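PDB 1EE8: MUTM (fpg) protein from Thermus thermophilus, which belongs to the MutM (Fpg) family, built from an N-terminal beta-sheet domain, a helical H2TH domain and a C-terminal zinc finger. Local coordinates for residues Phe53-Leu58 against Pro116-Leu121; Gly61-Ala66 against Val107-Tyr112; Ala167-Arg172 against Thr260-Gly265. All coordinates share one frame; numbering follows the deposited sequence.

In the fold
Contacts 1 and 2 belong to the N-terminal beta-sheet domain and both reach the large sheet, through the neighbouring strands 53-58 and 62-67; their centres lie only 8 Å apart. Their chemistry differs. Contact 1 is buried and wholly apolar across its segments, packing F53 and L55 against helix 117-120. Contact 2, partly buried and nearer the surface, relies on backbone pairing and the polar ties of E63. Y112 bridges the two by packing on L55 and L119. Contact 3, across the chain's centre from both, joins the end of helix 161-170 to the zinc-binding loop; it is buried although far from that centre, and combines a zinc thiolate, an amide and an arginine lying over a ring.

Contact 1: Phe53-Leu58 against Pro116-Leu121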
ATOM      1  N   PHE A  53      -1.225 -21.712  -0.541  1.00 22.65           N
ATOM      2  CA  PHE A  53      -1.189 -20.317  -0.123  1.00 23.62           C
ATOM      3  C   PHE A  53      -2.006 -20.062   1.123  1.00 24.02           C
ATOM      4  O   PHE A  53      -3.059 -20.663   1.335  1.00 24.18           O
ATOM      5  CB  PHE A  53      -1.726 -19.383  -1.212  1.00 22.49           C
ATOM      6  CG  PHE A  53      -0.905 -19.359  -2.461  1.00 24.47           C
ATOM      7  CD1 PHE A  53      -1.224 -20.189  -3.532  1.00 23.31           C
ATOM      8  CD2 PHE A  53       0.166 -18.476  -2.589  1.00 23.74           C
ATOM      9  CE1 PHE A  53      -0.494 -20.133  -4.710  1.00 23.63           C
ATOM     10  CE2 PHE A  53       0.904 -18.416  -3.766  1.00 22.93           C
ATOM     11  CZ  PHE A  53       0.575 -19.241  -4.824  1.00 22.94           C
ATOM     12  N   LEU A  54      -1.509 -19.146   1.935  1.00 23.90           N
ATOM     13  CA  LEU A  54      -2.188 -18.747   3.150  1.00 24.38           C
ATOM     14  C   LEU A  54      -2.649 -17.323   2.841  1.00 23.63           C
ATOM     15  O   LEU A  54      -1.866 -16.510   2.349  1.00 22.49           O
ATOM     16  CB  LEU A  54      -1.193 -18.759   4.305  1.00 25.65           C
ATOM     17  CG  LEU A  54      -1.700 -18.948   5.729  1.00 28.18           C
ATOM     18  CD1 LEU A  54      -2.541 -20.213   5.828  1.00 26.69           C
ATOM     19  CD2 LEU A  54      -0.497 -19.015   6.667  1.00 28.79           C
ATOM     20  N   LEU A  55      -3.918 -17.027   3.093  1.00 23.45           N
ATOM     21  CA  LEU A  55      -4.432 -15.690   2.823  1.00 23.85           C
ATOM     22  C   LEU A  55      -5.084 -15.068   4.052  1.00 23.94           C
ATOM     23  O   LEU A  55      -6.029 -15.625   4.611  1.00 24.12           O
ATOM     24  CB  LEU A  55      -5.457 -15.714   1.681  1.00 23.76           C
ATOM     25  CG  LEU A  55      -5.056 -16.170   0.274  1.00 25.12           C
ATOM     26  CD1 LEU A  55      -4.964 -17.692   0.214  1.00 22.99           C
ATOM     27  CD2 LEU A  55      -6.101 -15.674  -0.720  1.00 24.46           C
ATOM     28  N   PHE A  56      -4.561 -13.922   4.478  1.00 23.84           N
ATOM     29  CA  PHE A  56      -5.125 -13.204   5.607  1.00 24.42           C
ATOM     30  C   PHE A  56      -6.109 -12.196   5.017  1.00 23.82           C
ATOM     31  O   PHE A  56      -5.711 -11.309   4.253  1.00 23.99           O
ATOM     32  CB  PHE A  56      -4.029 -12.462   6.379  1.00 25.16           C
ATOM     33  CG  PHE A  56      -3.087 -13.366   7.120  1.00 25.93           C
ATOM     34  CD1 PHE A  56      -3.318 -13.694   8.452  1.00 26.31           C
ATOM     35  CD2 PHE A  56      -1.976 -13.910   6.480  1.00 26.34           C
ATOM     36  CE1 PHE A  56      -2.455 -14.552   9.138  1.00 27.70           C
ATOM     37  CE2 PHE A  56      -1.110 -14.766   7.155  1.00 27.18           C
ATOM     38  CZ  PHE A  56      -1.352 -15.087   8.487  1.00 27.62           C
ATOM     39  N   ALA A  57      -7.390 -12.353   5.336  1.00 23.48           N
ATOM     40  CA  ALA A  57      -8.410 -11.426   4.848  1.00 22.51           C
ATOM     41  C   ALA A  57      -8.442 -10.259   5.829  1.00 22.27           C
ATOM     42  O   ALA A  57      -8.670 -10.443   7.027  1.00 21.41           O
ATOM     43  CB  ALA A  57      -9.773 -12.110   4.787  1.00 24.25           C
ATOM     44  N   LEU A  58      -8.212  -9.058   5.311  1.00 23.08           N
ATOM     45  CA  LEU A  58      -8.168  -7.864   6.137  1.00 23.39           C
ATOM     46  C   LEU A  58      -9.306  -6.894   5.850  1.00 23.92           C
ATOM     47  O   LEU A  58      -9.687  -6.676   4.700  1.00 24.85           O
ATOM     48  CB  LEU A  58      -6.825  -7.169   5.929  1.00 23.15           C
ATOM     49  CG  LEU A  58      -5.651  -8.137   6.105  1.00 24.33           C
ATOM     50  CD1 LEU A  58      -4.365  -7.489   5.629  1.00 23.09           C
ATOM     51  CD2 LEU A  58      -5.555  -8.554   7.571  1.00 24.31           C
ATOM     52  N   PRO A 116      -0.656 -15.283 -10.317  1.00 36.37           N
ATOM     53  CA  PRO A 116      -1.521 -16.026 -11.241  1.00 36.53           C
ATOM     54  C   PRO A 116      -1.795 -17.491 -10.897  1.00 36.27           C
ATOM     55  O   PRO A 116      -2.877 -18.000 -11.186  1.00 36.85           O
ATOM     56  CB  PRO A 116      -0.824 -15.843 -12.591  1.00 36.38           C
ATOM     57  CG  PRO A 116       0.606 -15.638 -12.216  1.00 36.64           C
ATOM     58  CD  PRO A 116       0.512 -14.729 -11.025  1.00 35.78           C
ATOM     59  N   LEU A 117      -0.830 -18.170 -10.285  1.00 36.55           N
ATOM     60  CA  LEU A 117      -1.030 -19.569  -9.912  1.00 36.54           C
ATOM     61  C   LEU A 117      -2.292 -19.667  -9.067  1.00 37.31           C
ATOM     62  O   LEU A 117      -3.073 -20.611  -9.180  1.00 37.59           O
ATOM     63  CB  LEU A 117       0.163 -20.096  -9.106  1.00 35.66           C
ATOM     64  CG  LEU A 117      -0.021 -21.495  -8.495  1.00 35.18           C
ATOM     65  CD1 LEU A 117      -0.288 -22.506  -9.600  1.00 33.54           C
ATOM     66  CD2 LEU A 117       1.218 -21.891  -7.699  1.00 34.00           C
ATOM     67  N   LEU A 118      -2.482 -18.662  -8.223  1.00 36.94           N
ATOM     68  CA  LEU A 118      -3.625 -18.603  -7.336  1.00 37.62           C
ATOM     69  C   LEU A 118      -4.945 -18.527  -8.111  1.00 38.10           C
ATOM     70  O   LEU A 118      -6.008 -18.867  -7.585  1.00 37.43           O
ATOM     71  CB  LEU A 118      -3.464 -17.389  -6.421  1.00 36.62           C
ATOM     72  CG  LEU A 118      -4.275 -17.301  -5.137  1.00 35.98           C
ATOM     73  CD1 LEU A 118      -4.215 -18.616  -4.382  1.00 34.60           C
ATOM     74  CD2 LEU A 118      -3.719 -16.157  -4.300  1.00 34.51           C
ATOM     75  N   LEU A 119      -4.869 -18.096  -9.367  1.00 38.09           N
ATOM     76  CA  LEU A 119      -6.055 -17.965 -10.209  1.00 38.29           C
ATOM     77  C   LEU A 119      -6.413 -19.221 -10.992  1.00 37.99           C
ATOM     78  O   LEU A 119      -7.565 -19.404 -11.377  1.00 39.28           O
ATOM     79  CB  LEU A 119      -5.875 -16.805 -11.191  1.00 39.03           C
ATOM     80  CG  LEU A 119      -5.920 -15.397 -10.602  1.00 39.44           C
ATOM     81  CD1 LEU A 119      -5.595 -14.385 -11.687  1.00 39.14           C
ATOM     82  CD2 LEU A 119      -7.296 -15.136 -10.008  1.00 39.51           C
ATOM     83  N   ARG A 120      -5.431 -20.080 -11.236  1.00 36.49           N
ATOM     84  CA  ARG A 120      -5.679 -21.296 -11.995  1.00 36.09           C
ATOM     85  C   ARG A 120      -5.724 -22.574 -11.154  1.00 35.84           C
ATOM     86  O   ARG A 120      -5.974 -23.653 -11.684  1.00 36.54           O
ATOM     87  CB  ARG A 120      -4.621 -21.453 -13.089  1.00 35.74           C
ATOM     88  CG  ARG A 120      -3.197 -21.518 -12.580  1.00 35.24           C
ATOM     89  CD  ARG A 120      -2.296 -22.141 -13.627  1.00 35.93           C
ATOM     90  NE  ARG A 120      -0.910 -22.265 -13.183  1.00 36.90           N
ATOM     91  CZ  ARG A 120      -0.049 -21.254 -13.115  1.00 37.38           C
ATOM     92  NH1 ARG A 120       1.191 -21.468 -12.696  1.00 38.17           N
ATOM     93  NH2 ARG A 120      -0.422 -20.033 -13.470  1.00 36.35           N
ATOM     94  N   LEU A 121      -5.473 -22.464  -9.854  1.00 35.11           N
ATOM     95  CA  LEU A 121      -5.497 -23.644  -8.990  1.00 35.23           C
ATOM     96  C   LEU A 121      -6.758 -24.470  -9.209  1.00 35.27           C
ATOM     97  O   LEU A 121      -7.852 -23.925  -9.361  1.00 35.57           O
ATOM     98  CB  LEU A 121      -5.413 -23.234  -7.518  1.00 34.14           C
ATOM     99  CG  LEU A 121      -4.068 -22.693  -7.021  1.00 34.08           C
ATOM    100  CD1 LEU A 121      -4.210 -22.256  -5.569  1.00 33.76           C
ATOM    101  CD2 LEU A 121      -2.989 -23.759  -7.168  1.00 33.00           C
TER
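In the N-terminal beta-sheet domain, F53 and L55 of strand 53-58 turn toward the short helix 117-120, and F53 meets L117, L118 and L121 with its ring. The closest approach is F53 CD1 to L118 CD1, at 3.5 Å. That methyl comes in obliquely, also lying 3.9 Å from F53 CG. The other two leucines take the ring's edge, near its plane: L117 CD2 sits 3.9 Å from F53 CE1, while L121 CD1 approaches F53 CD1 at 4.2 Å. Three leucine methyls thus gather about the CD1-CE1 part of the ring, two near its plane and one oblique to it, which suits a broad, flat side chain. L118 is the residue that serves both strand partners. Its CG lies anti to the backbone N (chi1 -162°), and the fork divides the work, CD1 going to F53 and CD2 to L55 CD2 at 4.3 Å. No hydrogen bond crosses the contact; branched leucines fit here because they fill space without leaving a buried polar group to satisfy. I115 and V65 also touch F53, and R50 of strand 42-50 packs on L118 and L121. The arrangement is that of a short helical turn, and the leucine just after it, packed against one face of a beta-sheet.

Contact 2: Gly61-Ala66 against Val107-Tyr112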
ATOM      1  N   GLY A  61     -11.149  -4.709   2.309  1.00 25.22           N
ATOM      2  CA  GLY A  61     -10.914  -5.303   1.003  1.00 24.87           C
ATOM      3  C   GLY A  61      -9.472  -5.551   0.612  1.00 23.83           C
ATOM      4  O   GLY A  61      -9.099  -5.366  -0.544  1.00 24.65           O
ATOM      5  N   VAL A  62      -8.661  -5.978   1.571  1.00 23.53           N
ATOM      6  CA  VAL A  62      -7.255  -6.260   1.322  1.00 21.00           C
ATOM      7  C   VAL A  62      -6.917  -7.691   1.735  1.00 20.42           C
ATOM      8  O   VAL A  62      -7.568  -8.263   2.611  1.00 20.63           O
ATOM      9  CB  VAL A  62      -6.348  -5.292   2.128  1.00 22.34           C
ATOM     10  CG1 VAL A  62      -4.931  -5.830   2.188  1.00 20.59           C
ATOM     11  CG2 VAL A  62      -6.361  -3.898   1.484  1.00 22.77           C
ATOM     12  N   GLU A  63      -5.908  -8.270   1.094  1.00 20.85           N
ATOM     13  CA  GLU A  63      -5.462  -9.609   1.445  1.00 21.73           C
ATOM     14  C   GLU A  63      -3.943  -9.648   1.526  1.00 21.44           C
ATOM     15  O   GLU A  63      -3.247  -9.052   0.704  1.00 20.97           O
ATOM     16  CB  GLU A  63      -5.926 -10.650   0.413  1.00 23.25           C
ATOM     17  CG  GLU A  63      -7.434 -10.795   0.286  1.00 27.54           C
ATOM     18  CD  GLU A  63      -7.847 -11.889  -0.689  1.00 28.24           C
ATOM     19  OE1 GLU A  63      -7.464 -11.824  -1.880  1.00 29.95           O
ATOM     20  OE2 GLU A  63      -8.564 -12.817  -0.263  1.00 29.96           O
ATOM     21  N   LEU A  64      -3.430 -10.332   2.539  1.00 21.17           N
ATOM     22  CA  LEU A  64      -1.997 -10.490   2.665  1.00 21.33           C
ATOM     23  C   LEU A  64      -1.803 -11.954   2.307  1.00 21.25           C
ATOM     24  O   LEU A  64      -2.168 -12.850   3.067  1.00 20.36           O
ATOM     25  CB  LEU A  64      -1.525 -10.211   4.090  1.00 22.05           C
ATOM     26  CG  LEU A  64      -0.008 -10.272   4.302  1.00 22.38           C
ATOM     27  CD1 LEU A  64       0.698  -9.298   3.367  1.00 22.25           C
ATOM     28  CD2 LEU A  64       0.310  -9.937   5.750  1.00 23.26           C
ATOM     29  N   VAL A  65      -1.261 -12.191   1.121  1.00 20.28           N
ATOM     30  CA  VAL A  65      -1.045 -13.548   0.668  1.00 21.10           C
ATOM     31  C   VAL A  65       0.347 -13.994   1.055  1.00 20.35           C
ATOM     32  O   VAL A  65       1.316 -13.249   0.891  1.00 21.07           O
ATOM     33  CB  VAL A  65      -1.232 -13.656  -0.865  1.00 21.10           C
ATOM     34  CG1 VAL A  65      -0.928 -15.079  -1.340  1.00 20.46           C
ATOM     35  CG2 VAL A  65      -2.654 -13.267  -1.228  1.00 22.23           C
ATOM     36  N   ALA A  66       0.439 -15.205   1.587  1.00 18.25           N
ATOM     37  CA  ALA A  66       1.720 -15.743   1.993  1.00 18.88           C
ATOM     38  C   ALA A  66       1.999 -17.072   1.318  1.00 19.67           C
ATOM     39  O   ALA A  66       1.147 -17.964   1.287  1.00 20.08           O
ATOM     40  CB  ALA A  66       1.770 -15.911   3.521  1.00 18.14           C
ATOM     41  N   VAL A 107      -2.264  -7.304  -1.446  1.00 23.11           N
ATOM     42  CA  VAL A 107      -3.078  -7.064  -2.634  1.00 23.87           C
ATOM     43  C   VAL A 107      -4.517  -6.692  -2.310  1.00 23.63           C
ATOM     44  O   VAL A 107      -5.027  -7.040  -1.252  1.00 20.99           O
ATOM     45  CB  VAL A 107      -3.138  -8.319  -3.530  1.00 23.75           C
ATOM     46  CG1 VAL A 107      -1.740  -8.698  -4.025  1.00 23.45           C
ATOM     47  CG2 VAL A 107      -3.765  -9.462  -2.754  1.00 22.74           C
ATOM     48  N   ARG A 108      -5.161  -5.970  -3.222  1.00 24.95           N
ATOM     49  CA  ARG A 108      -6.564  -5.637  -3.036  1.00 27.58           C
ATOM     50  C   ARG A 108      -7.193  -7.024  -3.141  1.00 28.16           C
ATOM     51  O   ARG A 108      -6.691  -7.866  -3.882  1.00 27.77           O
ATOM     52  CB  ARG A 108      -7.063  -4.747  -4.171  1.00 29.75           C
ATOM     53  CG  ARG A 108      -6.458  -3.353  -4.173  1.00 33.59           C
ATOM     54  CD  ARG A 108      -7.503  -2.301  -3.806  1.00 37.64           C
ATOM     55  NE  ARG A 108      -8.107  -2.534  -2.493  1.00 39.37           N
ATOM     56  CZ  ARG A 108      -9.095  -1.800  -1.985  1.00 40.30           C
ATOM     57  NH1 ARG A 108      -9.596  -0.784  -2.682  1.00 42.43           N
ATOM     58  NH2 ARG A 108      -9.586  -2.079  -0.784  1.00 38.73           N
ATOM     59  N   ARG A 109      -8.268  -7.265  -2.406  1.00 29.15           N
ATOM     60  CA  ARG A 109      -8.921  -8.573  -2.416  1.00 31.22           C
ATOM     61  C   ARG A 109      -9.246  -9.074  -3.825  1.00 32.03           C
ATOM     62  O   ARG A 109      -9.944  -8.405  -4.590  1.00 30.87           O
ATOM     63  CB  ARG A 109     -10.198  -8.514  -1.580  1.00 32.80           C
ATOM     64  CG  ARG A 109     -10.911  -9.841  -1.398  1.00 34.63           C
ATOM     65  CD  ARG A 109     -12.151  -9.658  -0.530  1.00 36.95           C
ATOM     66  NE  ARG A 109     -12.722 -10.932  -0.096  1.00 40.88           N
ATOM     67  CZ  ARG A 109     -12.141 -11.763   0.769  1.00 42.83           C
ATOM     68  NH1 ARG A 109     -10.965 -11.461   1.307  1.00 42.18           N
ATOM     69  NH2 ARG A 109     -12.736 -12.908   1.091  1.00 43.37           N
ATOM     70  N   GLY A 110      -8.728 -10.257  -4.154  1.00 32.18           N
ATOM     71  CA  GLY A 110      -8.974 -10.847  -5.458  1.00 32.32           C
ATOM     72  C   GLY A 110      -7.960 -10.525  -6.544  1.00 32.82           C
ATOM     73  O   GLY A 110      -7.840 -11.278  -7.516  1.00 32.96           O
ATOM     74  N   ASP A 111      -7.226  -9.424  -6.391  1.00 32.20           N
ATOM     75  CA  ASP A 111      -6.242  -9.023  -7.399  1.00 32.19           C
ATOM     76  C   ASP A 111      -5.000  -9.903  -7.355  1.00 31.77           C
ATOM     77  O   ASP A 111      -4.009  -9.579  -6.699  1.00 30.65           O
ATOM     78  CB  ASP A 111      -5.857  -7.551  -7.213  1.00 33.08           C
ATOM     79  CG  ASP A 111      -4.788  -7.093  -8.197  1.00 34.70           C
ATOM     80  OD1 ASP A 111      -4.743  -7.626  -9.328  1.00 34.18           O
ATOM     81  OD2 ASP A 111      -4.000  -6.187  -7.844  1.00 35.69           O
ATOM     82  N   TYR A 112      -5.057 -11.012  -8.082  1.00 30.27           N
ATOM     83  CA  TYR A 112      -3.952 -11.955  -8.107  1.00 30.15           C
ATOM     84  C   TYR A 112      -3.083 -11.865  -9.356  1.00 32.02           C
ATOM     85  O   TYR A 112      -2.362 -12.809  -9.688  1.00 32.32           O
ATOM     86  CB  TYR A 112      -4.508 -13.368  -7.936  1.00 28.81           C
ATOM     87  CG  TYR A 112      -5.319 -13.537  -6.664  1.00 26.07           C
ATOM     88  CD1 TYR A 112      -6.367 -14.449  -6.600  1.00 26.32           C
ATOM     89  CD2 TYR A 112      -5.036 -12.783  -5.525  1.00 25.42           C
ATOM     90  CE1 TYR A 112      -7.117 -14.612  -5.435  1.00 26.12           C
ATOM     91  CE2 TYR A 112      -5.780 -12.939  -4.353  1.00 25.12           C
ATOM     92  CZ  TYR A 112      -6.816 -13.857  -4.319  1.00 25.24           C
ATOM     93  OH  TYR A 112      -7.548 -14.025  -3.167  1.00 27.21           O
TER
HETATM   94  O   HOH W   1     -10.342  -9.013   2.318  1.00 34.95           O
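E63 OE1 is gripped by two donors from the chain that follows strand 103-108. Y112 OH gives it a short bond of 2.6 Å, arriving on the syn side with the carboxylate and ring planes only 16° apart. G110 N adds a nearly straight bond of 3.0 Å to E63 OE1, but comes from above the carboxylate plane. The other oxygen, E63 OE2, forms a salt bridge with R109 NH1 at 3.2 Å; it lies well out of the guanidinium plane, so the attraction is one of charge alone. E63 CD lies anti to CA (chi2 -177°), which carries the carboxylate out over the turn. These contacts probably favour the ionised form of this buried acid.

Beneath it the backbones pair antiparallel. E63 and V107 form a hydrogen-bonded pair, E63 N to V107 O at 2.8 Å and V107 N to E63 O at 2.9 Å. The ladder gains a further bond where R109 N reaches G61 O at 2.8 Å. On the same face as E63, the beta-branched V107 packs its CG2 against V65 CG2 at 4.2 Å. R108 CB points away from strand 62-67, but the end of the side chain comes back, its NH2 making a weak bond to G61 O, while NH1 pairs with E40 of the second subunit. A water links V62 O to R109 NH1, the latter bond being weak.

G61 and G110 both have positive phi, which glycine adopts readily. At G110 (phi 92°) a CB would also jam against the preceding carbonyl oxygen. G110 occupies the third position of the type II beta turn R108-D111, so the whole is an antiparallel strand pair whose end runs into a glycine-containing turn held by a glutamate.

Contact 3: Ala167-Arg172 against Thr260-Gly265; sequences ALFRAR and TCQGEG. With ZN (zinc ion), chain C.
An apolar contact brings C261 CB to 4.2 Å from F169 CE1, where the small cysteine methylene fits while its sulfur turns to the metal. The aliphatic part of R172 packs alongside, its CD 3.4 Å from C261 O and 3.9 Å from C261 CB. The C261 sulfur binds the zinc ion at 2.3 Å from SG, and C238, C241 and C258 complete the four-cysteine site of the zinc finger.

Within the helical segment, F169 and R172 lie face to face in part. F169 CZ sits 3.8 Å above the centre of the R172 guanidinium, and R172 NH1 lies over the rim of the F169 ring. NH1 also donates to F169 O at 2.9 Å, and R172 N reaches the same oxygen from the opposite face of its plane. The latter bond belongs to the Schellman motif that ends helix 161-170 of the H2TH domain, with R172 at positive phi (54°).

The amide of Q262 makes another group of contacts. Extended beyond CG, this side chain lays its CD 3.5 Å from F169 CA. Its OE1 lies in plane at the F169 ring edge, 3.6 Å from CD1, with ring and amide planes perpendicular (90°). That OE1 also accepts a hydrogen bond from C258 N, tying the glutamine to a zinc ligand, while NE2 makes a weak one to L173 O.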
ATOM      1  N   ALA A 167       0.448 -40.806  -1.734  1.00 21.16           N
ATOM      2  CA  ALA A 167      -0.831 -41.178  -2.328  1.00 21.04           C
ATOM      3  C   ALA A 167      -0.623 -42.288  -3.352  1.00 20.62           C
ATOM      4  O   ALA A 167      -1.393 -43.252  -3.418  1.00 19.87           O
ATOM      5  CB  ALA A 167      -1.489 -39.957  -2.991  1.00 20.62           C
ATOM      6  N   LEU A 168       0.423 -42.141  -4.154  1.00 19.72           N
ATOM      7  CA  LEU A 168       0.747 -43.117  -5.179  1.00 19.99           C
ATOM      8  C   LEU A 168       1.053 -44.483  -4.576  1.00 19.95           C
ATOM      9  O   LEU A 168       0.687 -45.517  -5.138  1.00 18.48           O
ATOM     10  CB  LEU A 168       1.927 -42.614  -6.017  1.00 20.96           C
ATOM     11  CG  LEU A 168       1.553 -41.445  -6.938  1.00 19.78           C
ATOM     12  CD1 LEU A 168       2.804 -40.765  -7.485  1.00 18.51           C
ATOM     13  CD2 LEU A 168       0.673 -41.983  -8.080  1.00 19.95           C
ATOM     14  N   PHE A 169       1.723 -44.493  -3.434  1.00 21.00           N
ATOM     15  CA  PHE A 169       2.030 -45.760  -2.784  1.00 22.13           C
ATOM     16  C   PHE A 169       0.755 -46.368  -2.232  1.00 21.74           C
ATOM     17  O   PHE A 169       0.507 -47.566  -2.369  1.00 22.25           O
ATOM     18  CB  PHE A 169       2.989 -45.592  -1.609  1.00 22.59           C
ATOM     19  CG  PHE A 169       3.169 -46.859  -0.818  1.00 22.39           C
ATOM     20  CD1 PHE A 169       3.984 -47.876  -1.296  1.00 23.51           C
ATOM     21  CD2 PHE A 169       2.454 -47.068   0.355  1.00 22.62           C
ATOM     22  CE1 PHE A 169       4.084 -49.087  -0.617  1.00 23.44           C
ATOM     23  CE2 PHE A 169       2.546 -48.275   1.041  1.00 22.61           C
ATOM     24  CZ  PHE A 169       3.362 -49.284   0.554  1.00 22.09           C
ATOM     25  N   ARG A 170      -0.051 -45.542  -1.583  1.00 22.92           N
ATOM     26  CA  ARG A 170      -1.271 -46.064  -1.009  1.00 24.79           C
ATOM     27  C   ARG A 170      -2.142 -46.684  -2.097  1.00 24.67           C
ATOM     28  O   ARG A 170      -2.767 -47.716  -1.876  1.00 24.28           O
ATOM     29  CB  ARG A 170      -2.029 -44.970  -0.260  1.00 26.66           C
ATOM     30  CG  ARG A 170      -3.190 -45.539   0.525  1.00 29.40           C
ATOM     31  CD  ARG A 170      -3.752 -44.571   1.533  1.00 32.03           C
ATOM     32  NE  ARG A 170      -2.784 -44.220   2.570  1.00 33.72           N
ATOM     33  CZ  ARG A 170      -3.107 -43.563   3.678  1.00 33.47           C
ATOM     34  NH1 ARG A 170      -2.180 -43.268   4.579  1.00 32.39           N
ATOM     35  NH2 ARG A 170      -4.370 -43.211   3.886  1.00 33.61           N
ATOM     36  N   ALA A 171      -2.154 -46.067  -3.276  1.00 24.65           N
ATOM     37  CA  ALA A 171      -2.946 -46.549  -4.407  1.00 25.02           C
ATOM     38  C   ALA A 171      -2.213 -47.617  -5.216  1.00 25.66           C
ATOM     39  O   ALA A 171      -2.752 -48.148  -6.185  1.00 26.86           O
ATOM     40  CB  ALA A 171      -3.318 -45.376  -5.314  1.00 23.20           C
ATOM     41  N   ARG A 172      -0.982 -47.922  -4.818  1.00 25.72           N
ATOM     42  CA  ARG A 172      -0.166 -48.922  -5.498  1.00 25.41           C
ATOM     43  C   ARG A 172      -0.033 -48.653  -6.997  1.00 26.23           C
ATOM     44  O   ARG A 172      -0.258 -49.540  -7.827  1.00 27.13           O
ATOM     45  CB  ARG A 172      -0.746 -50.320  -5.265  1.00 25.94           C
ATOM     46  CG  ARG A 172      -0.835 -50.717  -3.785  1.00 25.17           C
ATOM     47  CD  ARG A 172       0.541 -50.826  -3.150  1.00 25.73           C
ATOM     48  NE  ARG A 172       0.497 -51.523  -1.863  1.00 26.35           N
ATOM     49  CZ  ARG A 172       0.105 -50.984  -0.713  1.00 25.72           C
ATOM     50  NH1 ARG A 172      -0.282 -49.715  -0.656  1.00 25.23           N
ATOM     51  NH2 ARG A 172       0.080 -51.730   0.387  1.00 26.69           N
ATOM     52  N   THR A 260       8.300 -53.042  -6.473  1.00 33.38           N
ATOM     53  CA  THR A 260       7.396 -54.184  -6.513  1.00 34.66           C
ATOM     54  C   THR A 260       5.938 -53.812  -6.289  1.00 33.76           C
ATOM     55  O   THR A 260       5.092 -54.091  -7.131  1.00 34.07           O
ATOM     56  CB  THR A 260       7.782 -55.257  -5.484  1.00 35.32           C
ATOM     57  OG1 THR A 260       9.117 -55.705  -5.743  1.00 36.47           O
ATOM     58  CG2 THR A 260       6.833 -56.450  -5.590  1.00 35.85           C
ATOM     59  N   CYS A 261       5.644 -53.176  -5.160  1.00 33.46           N
ATOM     60  CA  CYS A 261       4.270 -52.796  -4.845  1.00 33.02           C
ATOM     61  C   CYS A 261       3.632 -51.766  -5.771  1.00 33.47           C
ATOM     62  O   CYS A 261       2.407 -51.682  -5.848  1.00 32.61           O
ATOM     63  CB  CYS A 261       4.187 -52.288  -3.408  1.00 32.15           C
ATOM     64  SG  CYS A 261       4.436 -53.571  -2.181  1.00 32.06           S
ATOM     65  N   GLN A 262       4.447 -50.988  -6.474  1.00 33.73           N
ATOM     66  CA  GLN A 262       3.902 -49.964  -7.356  1.00 35.63           C
ATOM     67  C   GLN A 262       4.109 -50.188  -8.856  1.00 37.59           C
ATOM     68  O   GLN A 262       4.218 -49.239  -9.632  1.00 37.59           O
ATOM     69  CB  GLN A 262       4.433 -48.594  -6.924  1.00 33.91           C
ATOM     70  CG  GLN A 262       3.875 -48.164  -5.569  1.00 31.08           C
ATOM     71  CD  GLN A 262       4.462 -46.863  -5.055  1.00 30.74           C
ATOM     72  OE1 GLN A 262       5.500 -46.851  -4.385  1.00 29.37           O
ATOM     73  NE2 GLN A 262       3.799 -45.756  -5.372  1.00 28.76           N
ATOM     74  N   GLY A 263       4.149 -51.456  -9.254  1.00 40.09           N
ATOM     75  CA  GLY A 263       4.287 -51.801 -10.658  1.00 42.40           C
ATOM     76  C   GLY A 263       5.521 -51.336 -11.404  1.00 44.21           C
ATOM     77  O   GLY A 263       5.435 -50.970 -12.573  1.00 44.09           O
ATOM     78  N   GLU A 264       6.668 -51.355 -10.736  1.00 46.53           N
ATOM     79  CA  GLU A 264       7.923 -50.955 -11.355  1.00 49.11           C
ATOM     80  C   GLU A 264       8.955 -52.054 -11.116  1.00 51.16           C
ATOM     81  O   GLU A 264       8.644 -53.239 -11.236  1.00 51.59           O
ATOM     82  CB  GLU A 264       8.414 -49.630 -10.761  1.00 49.07           C
ATOM     83  CG  GLU A 264       7.623 -48.398 -11.197  1.00 48.48           C
ATOM     84  CD  GLU A 264       7.660 -48.165 -12.704  1.00 48.64           C
ATOM     85  OE1 GLU A 264       6.897 -48.832 -13.431  1.00 48.68           O
ATOM     86  OE2 GLU A 264       8.458 -47.320 -13.165  1.00 48.46           O
ATOM     87  N   GLY A 265      10.179 -51.664 -10.778  1.00 53.60           N
ATOM     88  CA  GLY A 265      11.224 -52.642 -10.524  1.00 56.51           C
ATOM     89  C   GLY A 265      11.754 -53.302 -11.783  1.00 58.30           C
ATOM     90  O   GLY A 265      11.096 -54.181 -12.342  1.00 58.64           O
TER
HETATM   91 ZN    ZN C 501       6.483 -53.058  -1.313  1.00 43.46          ZN